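Local coordinates for protein beta-galactosidase (Bacillus circulans, PDB 4MAD) that probably hydrolyses terminal non-reducing beta-D-galactose residues from beta-D-galactosides, as a family 35 glycoside hydrolase built on a TIM barrel, at residues 64-69 and 107-112; 112-117 and 459-464; 252-257 and 308-313. All coordinates share one frame; numbering follows the deposited sequence.

Interaction 1: 64-69 and 107-112; sequences ETYVAW and PFICAE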
# COMPACT_ATOMS: atom_id res chain seq x y z
N GLU A 64 14.23 -8.33 -3.31
CA GLU A 64 13.21 -8.31 -4.30
C GLU A 64 12.25 -7.19 -3.99
O GLU A 64 11.85 -7.05 -2.88
CB GLU A 64 12.45 -9.63 -4.31
CG GLU A 64 11.26 -9.69 -5.18
CD GLU A 64 10.02 -9.16 -4.48
OE1 GLU A 64 9.69 -9.62 -3.40
OE2 GLU A 64 9.43 -8.25 -5.03
N THR A 65 11.90 -6.42 -5.00
CA THR A 65 10.91 -5.40 -4.83
C THR A 65 9.93 -5.36 -5.97
O THR A 65 10.28 -5.58 -7.06
CB THR A 65 11.54 -4.01 -4.70
OG1 THR A 65 10.55 -3.05 -4.36
CG2 THR A 65 12.18 -3.63 -5.99
N TYR A 66 8.69 -5.03 -5.67
CA TYR A 66 7.73 -4.63 -6.65
C TYR A 66 8.04 -3.22 -7.12
O TYR A 66 8.82 -2.56 -6.51
CB TYR A 66 6.33 -4.57 -6.06
CG TYR A 66 5.61 -5.86 -5.86
CD1 TYR A 66 5.36 -6.71 -6.90
CD2 TYR A 66 5.10 -6.19 -4.63
CE1 TYR A 66 4.66 -7.88 -6.69
CE2 TYR A 66 4.43 -7.32 -4.44
CZ TYR A 66 4.19 -8.18 -5.46
OH TYR A 66 3.51 -9.35 -5.23
N VAL A 67 7.44 -2.81 -8.24
CA VAL A 67 7.43 -1.43 -8.70
C VAL A 67 6.01 -0.89 -8.69
O VAL A 67 5.19 -1.47 -9.27
CB VAL A 67 7.90 -1.30 -10.16
CG1 VAL A 67 7.95 0.10 -10.53
CG2 VAL A 67 9.27 -1.95 -10.37
N ALA A 68 5.78 0.26 -8.08
CA ALA A 68 4.46 0.78 -7.87
C ALA A 68 4.13 1.81 -8.96
O ALA A 68 4.53 2.91 -8.89
CB ALA A 68 4.38 1.41 -6.52
N TRP A 69 3.35 1.41 -9.94
CA TRP A 69 3.04 2.28 -11.05
C TRP A 69 2.37 3.56 -10.58
O TRP A 69 2.75 4.58 -10.97
CB TRP A 69 2.10 1.53 -12.01
CG TRP A 69 1.69 2.23 -13.28
CD1 TRP A 69 2.06 3.45 -13.70
CD2 TRP A 69 0.79 1.72 -14.26
NE1 TRP A 69 1.47 3.73 -14.91
CE2 TRP A 69 0.68 2.68 -15.27
CE3 TRP A 69 0.08 0.54 -14.40
CZ2 TRP A 69 -0.10 2.48 -16.38
CZ3 TRP A 69 -0.70 0.36 -15.53
CH2 TRP A 69 -0.78 1.32 -16.48
N PRO A 107 2.39 -5.01 -14.41
CA PRO A 107 2.04 -3.72 -13.85
C PRO A 107 1.10 -3.65 -12.67
O PRO A 107 1.01 -2.63 -12.07
CB PRO A 107 1.47 -2.98 -15.03
CG PRO A 107 1.01 -3.95 -15.91
CD PRO A 107 1.68 -5.25 -15.66
N PHE A 108 0.42 -4.72 -12.40
CA PHE A 108 -0.37 -4.89 -11.19
C PHE A 108 0.46 -5.73 -10.23
O PHE A 108 0.91 -6.74 -10.60
CB PHE A 108 -1.63 -5.65 -11.52
CG PHE A 108 -2.55 -5.81 -10.37
CD1 PHE A 108 -3.51 -4.86 -10.11
CD2 PHE A 108 -2.50 -6.90 -9.59
CE1 PHE A 108 -4.39 -5.01 -9.09
CE2 PHE A 108 -3.37 -7.04 -8.54
CZ PHE A 108 -4.30 -6.10 -8.31
N ILE A 109 0.69 -5.21 -9.03
CA ILE A 109 1.57 -5.80 -8.04
C ILE A 109 0.83 -6.34 -6.82
O ILE A 109 1.34 -7.07 -6.07
CB ILE A 109 2.64 -4.80 -7.62
CG1 ILE A 109 2.01 -3.56 -7.00
CG2 ILE A 109 3.52 -4.39 -8.80
CD1 ILE A 109 2.92 -2.79 -6.16
N CYS A 110 -0.44 -6.00 -6.72
CA CYS A 110 -1.24 -6.51 -5.62
C CYS A 110 -0.55 -5.90 -4.41
O CYS A 110 -0.47 -4.74 -4.29
CB CYS A 110 -1.26 -8.01 -5.58
SG CYS A 110 -2.47 -8.63 -4.44
N ALA A 111 -0.05 -6.75 -3.52
CA ALA A 111 0.84 -6.33 -2.43
C ALA A 111 0.20 -5.64 -1.22
O ALA A 111 0.90 -5.31 -0.26
CB ALA A 111 1.97 -5.47 -2.99
N GLU A 112 -1.11 -5.43 -1.25
CA GLU A 112 -1.79 -4.78 -0.15
C GLU A 112 -1.57 -3.27 -0.25
O GLU A 112 -1.42 -2.63 0.73
CB GLU A 112 -1.28 -5.30 1.19
CG GLU A 112 -1.78 -6.64 1.57
CD GLU A 112 -1.03 -7.74 0.90
OE1 GLU A 112 0.13 -7.89 1.13
OE2 GLU A 112 -1.61 -8.52 0.21
O HOH W 1 1.16 -9.25 -3.60
O HOH W 2 2.14 -1.41 -9.88
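Tyr66 swings its ring toward Ile109 with CG anti to its own carbonyl carbon (chi1 -77°). Ile109 answers with CG1 between its backbone N and carbonyl carbon (chi1 61°), which puts CG2 on the N side, against the Tyr66 ring. The CB of Ile109 then sits over one face of that ring, 3.7 Å from the centroid and displaced toward the rim, in a CH-pi contact. The carbonyl O of Ile109 lies over a face at the phenol end, 3.1 Å from Tyr66 CZ. The methyl CB of Ala111 comes in obliquely at 3.4 Å from Tyr66 CE2. The Ile109 CG2 methyl also touches Val67 O at 3.4 Å. Trp69 and Pro107 lie side by side, with Pro107 CB 3.8 Å from Trp69 CE3.

No direct hydrogen bond joins the segments. One water accepts from Trp69 N and donates to Val67 O and to Pro107 O, the last at 2.7 Å. The Tyr66 hydroxyl bonds to Asn170 and accepts from a second water, which accepts a weak bond from Ala111 N. The nearest side-chain atoms of Tyr66 and Glu247, the predicted nucleophile, are about 3 Å apart. An alanine at Tyr66 would probably open a gap beside Ile109 and Ala111 and leave Asn170 without its hydroxyl partner.

The contact is buried at the C-terminal end of barrel strand 62-66, where the chain after strand 100-104 folds back. That strand lies between strands 34-38 and 100-104, and helix 135-152 packs on Val67, Trp69 and Pro107.

Interaction 2: 112-117 and 459-464; sequences EWEFGG and MGRINY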
# COMPACT_ATOMS: atom_id res chain seq x y z
N GLU A 112 -1.11 -5.43 -1.25
CA GLU A 112 -1.79 -4.78 -0.15
C GLU A 112 -1.57 -3.27 -0.25
O GLU A 112 -1.42 -2.63 0.73
CB GLU A 112 -1.28 -5.30 1.19
CG GLU A 112 -1.78 -6.64 1.57
CD GLU A 112 -1.03 -7.74 0.90
OE1 GLU A 112 0.13 -7.89 1.13
OE2 GLU A 112 -1.61 -8.52 0.21
N TRP A 113 -1.52 -2.77 -1.47
CA TRP A 113 -1.20 -1.40 -1.82
C TRP A 113 -2.32 -0.81 -2.68
O TRP A 113 -2.89 -1.50 -3.44
CB TRP A 113 0.10 -1.38 -2.64
CG TRP A 113 0.67 -0.09 -3.00
CD1 TRP A 113 0.64 0.49 -4.23
CD2 TRP A 113 1.44 0.77 -2.19
NE1 TRP A 113 1.29 1.66 -4.22
CE2 TRP A 113 1.77 1.89 -2.97
CE3 TRP A 113 1.82 0.77 -0.86
CZ2 TRP A 113 2.51 2.93 -2.47
CZ3 TRP A 113 2.52 1.82 -0.38
CH2 TRP A 113 2.88 2.87 -1.18
N GLU A 114 -2.53 0.49 -2.60
CA GLU A 114 -3.71 1.09 -3.19
C GLU A 114 -3.86 0.61 -4.64
O GLU A 114 -2.98 0.75 -5.41
CB GLU A 114 -3.55 2.61 -3.19
CG GLU A 114 -4.67 3.40 -2.61
CD GLU A 114 -5.77 3.73 -3.59
OE1 GLU A 114 -6.88 3.97 -3.14
OE2 GLU A 114 -5.48 3.73 -4.76
N PHE A 115 -5.01 0.03 -4.93
CA PHE A 115 -5.44 -0.31 -6.29
C PHE A 115 -4.47 -1.31 -6.92
O PHE A 115 -4.34 -1.43 -8.08
CB PHE A 115 -5.62 0.96 -7.15
CG PHE A 115 -6.52 0.80 -8.41
CD1 PHE A 115 -7.20 -0.33 -8.67
CD2 PHE A 115 -6.72 1.86 -9.28
CE1 PHE A 115 -8.03 -0.42 -9.79
CE2 PHE A 115 -7.50 1.75 -10.40
CZ PHE A 115 -8.14 0.65 -10.65
N GLY A 116 -3.79 -2.00 -6.05
CA GLY A 116 -2.82 -2.94 -6.47
C GLY A 116 -1.72 -2.30 -7.33
O GLY A 116 -1.16 -2.96 -8.12
N GLY A 117 -1.41 -1.05 -7.10
CA GLY A 117 -0.38 -0.33 -7.83
C GLY A 117 -0.89 0.36 -9.08
O GLY A 117 -0.18 1.11 -9.71
N MET A 459 -11.10 4.84 1.61
CA MET A 459 -10.36 4.12 2.63
C MET A 459 -9.28 3.18 2.08
O MET A 459 -8.69 2.45 2.79
CB MET A 459 -11.33 3.36 3.52
CG MET A 459 -12.30 4.22 4.25
SD MET A 459 -13.45 3.30 5.27
CE MET A 459 -12.42 2.87 6.57
N GLY A 460 -9.12 3.25 0.77
CA GLY A 460 -8.22 2.45 -0.02
C GLY A 460 -8.77 1.52 -1.07
O GLY A 460 -9.65 0.78 -0.79
N ARG A 461 -8.23 1.63 -2.27
CA ARG A 461 -8.71 0.84 -3.38
C ARG A 461 -8.28 -0.60 -3.25
O ARG A 461 -7.18 -0.87 -3.00
CB ARG A 461 -8.29 1.41 -4.74
CG ARG A 461 -8.92 2.72 -5.12
CD ARG A 461 -8.83 3.12 -6.59
NE ARG A 461 -9.44 4.42 -6.78
CZ ARG A 461 -8.89 5.53 -6.38
NH1 ARG A 461 -7.70 5.49 -5.82
NH2 ARG A 461 -9.49 6.66 -6.55
N ILE A 462 -9.23 -1.49 -3.47
CA ILE A 462 -9.07 -2.90 -3.45
C ILE A 462 -7.95 -3.33 -4.39
O ILE A 462 -7.78 -2.82 -5.42
CB ILE A 462 -10.37 -3.61 -3.87
CG1 ILE A 462 -11.37 -3.50 -2.74
CG2 ILE A 462 -10.15 -5.06 -4.16
CD1 ILE A 462 -12.76 -3.70 -3.13
N ASN A 463 -7.16 -4.24 -3.89
CA ASN A 463 -5.96 -4.69 -4.57
C ASN A 463 -5.89 -6.16 -4.96
O ASN A 463 -4.92 -6.57 -5.40
CB ASN A 463 -4.70 -4.33 -3.77
CG ASN A 463 -4.59 -5.10 -2.46
OD1 ASN A 463 -4.09 -6.24 -2.40
ND2 ASN A 463 -5.03 -4.46 -1.42
N TYR A 464 -6.95 -6.89 -4.73
CA TYR A 464 -7.00 -8.28 -5.03
C TYR A 464 -8.46 -8.69 -5.19
O TYR A 464 -9.28 -8.24 -4.47
CB TYR A 464 -6.40 -9.11 -3.88
CG TYR A 464 -6.40 -10.58 -4.11
CD1 TYR A 464 -5.38 -11.20 -4.80
CD2 TYR A 464 -7.43 -11.37 -3.63
CE1 TYR A 464 -5.40 -12.53 -5.04
CE2 TYR A 464 -7.44 -12.71 -3.85
CZ TYR A 464 -6.42 -13.29 -4.54
OH TYR A 464 -6.43 -14.61 -4.75
O HOH W 3 -4.25 -8.19 -0.14
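Glu114 and Arg461 meet through a bent chain and an extended one. The Glu114 side chain turns at chi2 (-87°), which brings its carboxylate to Arg461. Arg461 runs extended from CG to NE, and its NH1 meets Glu114 OE2 at 3.0 Å in a salt bridge. The oxygen lies in the guanidinium plane, and NH1 approaches on its syn side. The two planes stand 82° apart. Glu114 OE1 accepts the backbone N of Arg461 at 2.8 Å from above the carboxylate plane.

Phe115 CB packs 3.6 Å from Arg461 CB, and its ring lies across the arginine near CD. Phe115 N donates to Arg461 O at 3.0 Å. Asn463 takes the crowded position, its CG between backbone N and carbonyl carbon (chi1 67°). This sets its amide beside Glu112, whose N makes a weak bond to Asn463 OD1 (3.3 Å).

The Glu112 carboxylate bonds to Tyr313. The contact joins the barrel to the first all-beta domain beside a pocket that includes Glu112 and Tyr464 and holds 2-(2-methoxyethoxy)ethanol, probably from the crystallisation liquor. The Glu114 bridge crosses from the barrel; Glu387 forms a salt bridge to Arg461 from its own domain. Two carboxylates would probably keep this buried guanidinium charged.

Interaction 3: 252-257 and 308-313; sequences WFDHWG and PTITSY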
# COMPACT_ATOMS: atom_id res chain seq x y z
N TRP A 252 2.07 -11.97 8.01
CA TRP A 252 0.82 -11.59 7.38
C TRP A 252 0.50 -10.13 7.70
O TRP A 252 1.18 -9.52 8.45
CB TRP A 252 -0.34 -12.49 7.79
CG TRP A 252 -1.45 -12.61 6.81
CD1 TRP A 252 -2.70 -12.19 6.95
CD2 TRP A 252 -1.39 -13.26 5.55
NE1 TRP A 252 -3.44 -12.51 5.85
CE2 TRP A 252 -2.66 -13.19 4.98
CE3 TRP A 252 -0.38 -13.89 4.84
CZ2 TRP A 252 -2.94 -13.71 3.75
CZ3 TRP A 252 -0.66 -14.41 3.65
CH2 TRP A 252 -1.92 -14.34 3.11
N PHE A 253 -0.54 -9.63 7.09
CA PHE A 253 -0.93 -8.24 7.23
C PHE A 253 -2.29 -8.10 7.89
O PHE A 253 -2.99 -9.04 8.02
CB PHE A 253 -1.03 -7.54 5.90
CG PHE A 253 -2.00 -8.15 5.01
CD1 PHE A 253 -3.23 -7.63 4.83
CD2 PHE A 253 -1.67 -9.28 4.37
CE1 PHE A 253 -4.10 -8.24 4.02
CE2 PHE A 253 -2.54 -9.89 3.60
CZ PHE A 253 -3.76 -9.36 3.42
N ASP A 254 -2.59 -6.88 8.31
CA ASP A 254 -3.77 -6.60 9.10
C ASP A 254 -4.75 -5.67 8.37
O ASP A 254 -4.36 -4.78 7.70
CB ASP A 254 -3.40 -5.88 10.38
CG ASP A 254 -2.56 -6.70 11.30
OD1 ASP A 254 -2.56 -7.90 11.19
OD2 ASP A 254 -1.93 -6.11 12.15
N HIS A 255 -6.04 -5.94 8.58
CA HIS A 255 -7.11 -5.01 8.26
C HIS A 255 -7.61 -4.30 9.54
O HIS A 255 -7.57 -4.85 10.59
CB HIS A 255 -8.31 -5.72 7.65
CG HIS A 255 -8.03 -6.60 6.47
ND1 HIS A 255 -7.53 -6.13 5.29
CD2 HIS A 255 -8.24 -7.91 6.28
CE1 HIS A 255 -7.44 -7.11 4.42
NE2 HIS A 255 -7.90 -8.20 4.99
N TRP A 256 -8.17 -3.12 9.41
CA TRP A 256 -8.68 -2.46 10.58
C TRP A 256 -9.76 -3.34 11.22
O TRP A 256 -10.54 -3.91 10.57
CB TRP A 256 -9.25 -1.06 10.24
CG TRP A 256 -8.21 -0.10 9.83
CD1 TRP A 256 -7.99 0.36 8.60
CD2 TRP A 256 -7.25 0.53 10.67
NE1 TRP A 256 -6.96 1.24 8.60
CE2 TRP A 256 -6.48 1.37 9.87
CE3 TRP A 256 -6.98 0.49 12.03
CZ2 TRP A 256 -5.45 2.14 10.38
CZ3 TRP A 256 -5.96 1.23 12.51
CH2 TRP A 256 -5.20 2.03 11.70
N GLY A 257 -9.72 -3.46 12.53
CA GLY A 257 -10.65 -4.27 13.27
C GLY A 257 -10.24 -5.70 13.57
O GLY A 257 -10.86 -6.35 14.36
N PRO A 308 -10.23 -2.79 4.75
CA PRO A 308 -9.14 -1.89 4.46
C PRO A 308 -7.92 -2.33 5.24
O PRO A 308 -8.03 -2.68 6.37
CB PRO A 308 -9.67 -0.55 4.95
CG PRO A 308 -10.66 -0.90 5.92
CD PRO A 308 -11.29 -2.13 5.49
N THR A 309 -6.78 -2.36 4.58
CA THR A 309 -5.53 -2.70 5.21
C THR A 309 -5.03 -1.52 6.03
O THR A 309 -5.28 -0.42 5.67
CB THR A 309 -4.52 -3.12 4.14
OG1 THR A 309 -4.92 -4.35 3.55
CG2 THR A 309 -3.12 -3.26 4.73
N ILE A 310 -4.36 -1.79 7.13
CA ILE A 310 -3.93 -0.77 8.05
C ILE A 310 -2.70 0.00 7.56
O ILE A 310 -2.11 -0.33 6.61
CB ILE A 310 -3.62 -1.32 9.46
CG1 ILE A 310 -2.45 -2.27 9.45
CG2 ILE A 310 -4.84 -2.02 10.07
CD1 ILE A 310 -2.04 -2.69 10.84
N THR A 311 -2.35 1.05 8.27
CA THR A 311 -1.18 1.82 7.93
C THR A 311 0.17 1.07 8.05
O THR A 311 0.94 1.09 7.15
CB THR A 311 -1.08 3.08 8.83
OG1 THR A 311 -2.23 3.83 8.66
CG2 THR A 311 0.16 3.88 8.45
N SER A 312 0.42 0.45 9.18
CA SER A 312 1.60 -0.32 9.38
C SER A 312 1.65 -1.48 8.42
O SER A 312 0.70 -2.15 8.24
CB SER A 312 1.67 -0.92 10.80
OG SER A 312 2.72 -1.82 10.96
N TYR A 313 2.81 -1.72 7.85
CA TYR A 313 3.11 -2.93 7.09
C TYR A 313 4.22 -3.75 7.73
O TYR A 313 4.96 -4.34 7.06
CB TYR A 313 3.40 -2.64 5.65
CG TYR A 313 3.07 -3.72 4.66
CD1 TYR A 313 1.81 -4.27 4.56
CD2 TYR A 313 4.00 -4.15 3.79
CE1 TYR A 313 1.54 -5.23 3.64
CE2 TYR A 313 3.73 -5.10 2.88
CZ TYR A 313 2.49 -5.65 2.79
OH TYR A 313 2.27 -6.56 1.81
O HOH W 4 -0.32 -4.96 8.12
O HOH W 5 -5.69 2.19 6.32
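Trp256 and Ile310 cross obliquely, with Ile310 CG2 over the centre of the indole in a CH-pi contact. Both segments are loops at the C-terminal end of the TIM barrel, one after barrel strand 244-249, the other after short strand 306-308, beyond the last barrel strand 281-284. A single beta bridge pairs His255 with Thr309. On its two sides Ile310 N donates to Asp254 O at 3.0 Å and Trp256 N donates to Pro308 O at 3.1 Å.

Ile310 CG2 is anti to its carbonyl carbon (CG1 at chi1 64°). This puts the methyl 3.8 Å from the centroid of the Trp256 five-membered ring. Pro308 meets the indole at about a right angle, its CG at the ring edge and 4.0 Å from Trp256 CD1. Asp254 and Ile310 lie side by side, with Asp254 CB 3.5 Å from Ile310 CD1. The Asp254 carboxylate is held by His260 and His261. Phe253 crosses Thr309 at about a right angle, and Phe253 CB touches Tyr313 CE1.

Phe253 also borders the bound 2-(2-methoxyethoxy)ethanol, and Trp252 belongs to the same pocket. A water in the indole plane accepts from Trp256 NE1 at 2.8 Å and donates to Thr309 O at 2.7 Å.

Interaction 1 comes first along the chain. It closes the excursion from strand 62-66 through strand 100-104 to the loop that follows. Glu112 ends this contact and begins interaction 2, so the two are in series. Interaction 2 spans far more sequence and ties the barrel to the first all-beta domain. Interaction 3 falls within that span. It closes the stretch that holds helix 265-276 and barrel strand 281-284, and brings the loops after strands 244-249 and 306-308 together. The three meet around Glu112, whose CG packs on Phe253. Ile109 N probably bonds to Gly116 O, joining interactions 1 and 2.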